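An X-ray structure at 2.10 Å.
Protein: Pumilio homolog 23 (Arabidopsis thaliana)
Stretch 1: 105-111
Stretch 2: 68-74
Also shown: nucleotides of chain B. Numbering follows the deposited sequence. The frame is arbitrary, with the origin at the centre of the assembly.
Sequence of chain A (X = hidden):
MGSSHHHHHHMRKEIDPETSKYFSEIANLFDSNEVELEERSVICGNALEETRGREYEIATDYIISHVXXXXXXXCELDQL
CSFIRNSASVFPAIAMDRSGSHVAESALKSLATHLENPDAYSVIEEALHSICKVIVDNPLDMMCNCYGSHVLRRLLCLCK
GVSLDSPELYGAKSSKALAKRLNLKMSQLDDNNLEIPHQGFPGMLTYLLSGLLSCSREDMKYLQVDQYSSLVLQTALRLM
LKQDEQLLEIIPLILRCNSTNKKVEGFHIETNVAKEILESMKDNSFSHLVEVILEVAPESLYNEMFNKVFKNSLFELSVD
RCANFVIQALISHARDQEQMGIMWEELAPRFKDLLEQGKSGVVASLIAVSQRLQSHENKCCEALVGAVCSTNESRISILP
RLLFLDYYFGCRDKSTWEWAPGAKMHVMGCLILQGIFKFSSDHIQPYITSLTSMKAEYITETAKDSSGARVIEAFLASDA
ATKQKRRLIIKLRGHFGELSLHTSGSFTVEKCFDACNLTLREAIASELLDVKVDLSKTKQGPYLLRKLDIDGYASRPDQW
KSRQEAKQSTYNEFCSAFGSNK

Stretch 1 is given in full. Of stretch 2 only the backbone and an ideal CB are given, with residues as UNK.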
# COMPACT_ATOMS: atom_id res chain seq x y z
N GLU A 105 5.30 16.71 16.43
CA GLU A 105 5.84 15.82 15.41
C GLU A 105 7.20 16.28 14.91
O GLU A 105 8.04 15.45 14.54
CB GLU A 105 4.86 15.69 14.25
CG GLU A 105 3.61 14.86 14.56
CD GLU A 105 2.82 14.52 13.29
OE1 GLU A 105 1.75 15.12 13.07
OE2 GLU A 105 3.28 13.67 12.50
N SER A 106 7.44 17.60 14.87
CA SER A 106 8.77 18.10 14.51
C SER A 106 9.79 17.66 15.55
O SER A 106 10.93 17.34 15.20
CB SER A 106 8.76 19.63 14.37
OG SER A 106 8.17 20.01 13.12
N ALA A 107 9.40 17.63 16.83
CA ALA A 107 10.32 17.13 17.85
C ALA A 107 10.66 15.67 17.60
O ALA A 107 11.82 15.26 17.73
CB ALA A 107 9.74 17.31 19.25
N LEU A 108 9.66 14.87 17.22
CA LEU A 108 9.88 13.45 16.95
C LEU A 108 10.74 13.25 15.70
O LEU A 108 11.67 12.43 15.70
CB LEU A 108 8.54 12.73 16.81
CG LEU A 108 7.67 12.76 18.08
CD1 LEU A 108 6.31 12.07 17.86
CD2 LEU A 108 8.42 12.11 19.23
N LYS A 109 10.44 13.98 14.62
CA LYS A 109 11.25 13.88 13.40
C LYS A 109 12.69 14.24 13.67
O LYS A 109 13.61 13.62 13.13
CB LYS A 109 10.70 14.81 12.31
CG LYS A 109 9.36 14.43 11.74
CD LYS A 109 8.99 15.42 10.64
CE LYS A 109 7.62 15.13 10.05
NZ LYS A 109 7.25 16.20 9.06
N SER A 110 12.90 15.27 14.49
CA SER A 110 14.25 15.72 14.84
C SER A 110 14.99 14.65 15.66
O SER A 110 16.18 14.40 15.42
CB SER A 110 14.15 17.03 15.62
OG SER A 110 15.42 17.61 15.87
N LEU A 111 14.32 14.03 16.63
CA LEU A 111 14.91 12.89 17.33
C LEU A 111 15.28 11.79 16.36
O LEU A 111 16.35 11.17 16.48
CB LEU A 111 13.93 12.31 18.36
CG LEU A 111 13.89 12.72 19.81
CD1 LEU A 111 12.86 11.82 20.51
CD2 LEU A 111 15.27 12.59 20.43
N UNK A 68 8.73 27.47 15.97
CA UNK A 68 9.22 26.45 16.89
C UNK A 68 9.54 25.16 16.15
O UNK A 68 10.53 24.49 16.46
CB UNK A 68 8.19 26.18 17.99
N UNK A 69 8.74 24.81 15.13
CA UNK A 69 9.07 23.66 14.29
C UNK A 69 10.45 23.81 13.66
O UNK A 69 11.25 22.87 13.64
CB UNK A 69 8.01 23.48 13.20
N UNK A 70 10.72 24.99 13.10
CA UNK A 70 12.02 25.27 12.51
C UNK A 70 13.13 25.11 13.53
O UNK A 70 14.16 24.50 13.25
CB UNK A 70 12.05 26.68 11.92
N UNK A 71 12.93 25.65 14.74
CA UNK A 71 13.95 25.54 15.79
C UNK A 71 14.21 24.08 16.16
O UNK A 71 15.37 23.66 16.35
CB UNK A 71 13.52 26.32 17.03
N UNK A 72 13.16 23.28 16.29
CA UNK A 72 13.34 21.90 16.74
C UNK A 72 14.04 21.06 15.69
O UNK A 72 14.83 20.18 16.04
CB UNK A 72 11.99 21.27 17.09
N UNK A 73 13.79 21.32 14.41
CA UNK A 73 14.45 20.57 13.35
C UNK A 73 15.84 21.11 13.02
O UNK A 73 16.58 20.46 12.28
CB UNK A 73 13.58 20.58 12.09
N UNK A 74 16.22 22.27 13.56
CA UNK A 74 17.51 22.84 13.25
C UNK A 74 18.51 22.74 14.38
O UNK A 74 19.71 23.00 14.19
CB UNK A 74 17.34 24.31 12.85
P G B 11 -7.32 21.53 10.71
OP1 G B 11 -8.27 21.02 11.73
OP2 G B 11 -7.80 21.97 9.38
O5' G B 11 -6.56 22.71 11.44
C5' G B 11 -5.83 23.70 10.73
C4' G B 11 -4.90 24.41 11.69
O4' G B 11 -3.66 23.65 11.78
C3' G B 11 -4.50 25.83 11.30
O3' G B 11 -4.26 26.60 12.48
C2' G B 11 -3.17 25.61 10.60
O2' G B 11 -2.34 26.75 10.57
C1' G B 11 -2.58 24.48 11.45
N9 G B 11 -1.56 23.71 10.74
C8 G B 11 -1.72 22.94 9.60
N7 G B 11 -0.60 22.43 9.16
C5 G B 11 0.37 22.89 10.05
C6 G B 11 1.77 22.68 10.08
O6 G B 11 2.46 22.02 9.31
N1 G B 11 2.37 23.36 11.15
C2 G B 11 1.70 24.13 12.08
N2 G B 11 2.44 24.70 13.05
N3 G B 11 0.39 24.33 12.06
C4 G B 11 -0.21 23.70 11.02
P G B 10 -8.03 16.00 7.12
OP1 G B 10 -9.25 16.71 6.68
OP2 G B 10 -6.97 15.62 6.17
O5' G B 10 -7.30 16.86 8.24
C5' G B 10 -7.96 17.27 9.43
C4' G B 10 -7.04 18.11 10.29
O4' G B 10 -5.92 17.27 10.72
C3' G B 10 -6.41 19.32 9.58
O3' G B 10 -6.20 20.39 10.51
C2' G B 10 -5.06 18.79 9.15
O2' G B 10 -4.06 19.77 8.96
C1' G B 10 -4.71 17.87 10.32
N9 G B 10 -3.73 16.85 9.94
C8 G B 10 -3.74 16.13 8.75
N7 G B 10 -2.69 15.37 8.64
C5 G B 10 -1.95 15.60 9.79
C6 G B 10 -0.72 15.04 10.22
O6 G B 10 -0.03 14.20 9.64
N1 G B 10 -0.32 15.54 11.45
C2 G B 10 -1.01 16.47 12.19
N2 G B 10 -0.47 16.83 13.37
N3 G B 10 -2.16 16.99 11.80
C4 G B 10 -2.57 16.53 10.60

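The two stretches are helices running nearly parallel, 14° apart, with axes 8.4 Å apart at closest approach, a spacing that small residues such as Ser106, Ala107 and Ser110 can accommodate.

Position 68 points its CA-to-CB bond sideways, and no atom of stretch 1 lies within 5.5 Å of the ideal CB. Almost any helix-compatible residue would suit; the residue is Leu68, which makes no contact here.

Position 69 is more demanding. Its CB also points sideways, yet lies 3.5 Å from Ser106 OG, and the guanine base of G11 offers its N1 and N2 donors beyond. Glutamate could accept from the base, as Glu105 does for G10; aspartate would be too short. A glutamine could accept while also keeping an N-H donor for the serine. The residue is Gln69. Its OE1 accepts from G11 N1 at 2.8 Å and from G11 N2 at 3.0 Å, while its NE2 donates to Ser106 OG at 3.0 Å with a nearly straight angle of 163°. The amide thus ties base recognition to the helix packing.

Position 70 points away, and position 71 is out of reach of stretch 1; neither is constrained by it. They are Thr70 and Leu71.

Position 72 points toward stretch 1, its CB 4.5 Å from both Ala107 N and Ser106 O. The methyl of Ala107 leaves room for an apolar side chain, so leucine, isoleucine or methionine would all be reasonable. The residue is Leu72, whose CD1 packs against Ala107 CB at 4.2 Å. Its backbone matters as well: Ser110 OG donates to Leu72 O at 2.6 Å, a bond indifferent to the side chain chosen.

Position 73 has a sideways CB, 5.0 Å from Ser110 CB, but a long, extended chain could reach across toward the Ser106 hydroxyl and the vicinity of Lys109. An acceptor is favoured, and a negative charge would complement the lysine; glutamine is also conceivable. The residue is Glu73. Its OE1 accepts from Ser106 OG at 2.7 Å, so that this hydroxyl receives from Gln69 and gives to Glu73. The lysine is reached indirectly: water 1 donates to Glu73 OE1 at 2.8 Å and accepts from Lys109 NZ at 2.9 Å.

Position 74 points its ideal CB away from stretch 1, with phi/psi of -107/-12°. Many residues could adopt these angles, but a CB would sit 3.2 Å from the carbonyl O of position 70, which favours glycine. The residue is Gly74, free of that crowding.

Stretch 2 68-74: LQTLLEG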
# COMPACT_ATOMS: atom_id res chain seq x y z
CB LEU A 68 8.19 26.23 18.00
CG LEU A 68 8.54 25.32 19.18
CD1 LEU A 68 9.92 25.65 19.77
CD2 LEU A 68 7.46 25.42 20.26
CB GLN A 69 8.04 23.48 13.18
CG GLN A 69 6.69 22.94 13.62
CD GLN A 69 5.80 22.68 12.44
OE1 GLN A 69 4.98 23.51 12.07
NE2 GLN A 69 5.95 21.50 11.83
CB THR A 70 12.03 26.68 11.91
OG1 THR A 70 10.97 26.79 10.95
CG2 THR A 70 13.37 26.97 11.23
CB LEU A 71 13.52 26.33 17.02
CG LEU A 71 13.23 27.81 16.76
CD1 LEU A 71 12.79 28.47 18.04
CD2 LEU A 71 14.46 28.51 16.19
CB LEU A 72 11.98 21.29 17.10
CG LEU A 72 11.35 21.84 18.37
CD1 LEU A 72 9.89 21.41 18.50
CD2 LEU A 72 12.14 21.38 19.59
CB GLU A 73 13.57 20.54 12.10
CG GLU A 73 12.27 19.66 12.23
CD GLU A 73 11.14 20.04 11.24
OE1 GLU A 73 10.04 19.43 11.29
OE2 GLU A 73 11.35 20.97 10.41
O HOH W 1 7.67 18.91 9.96
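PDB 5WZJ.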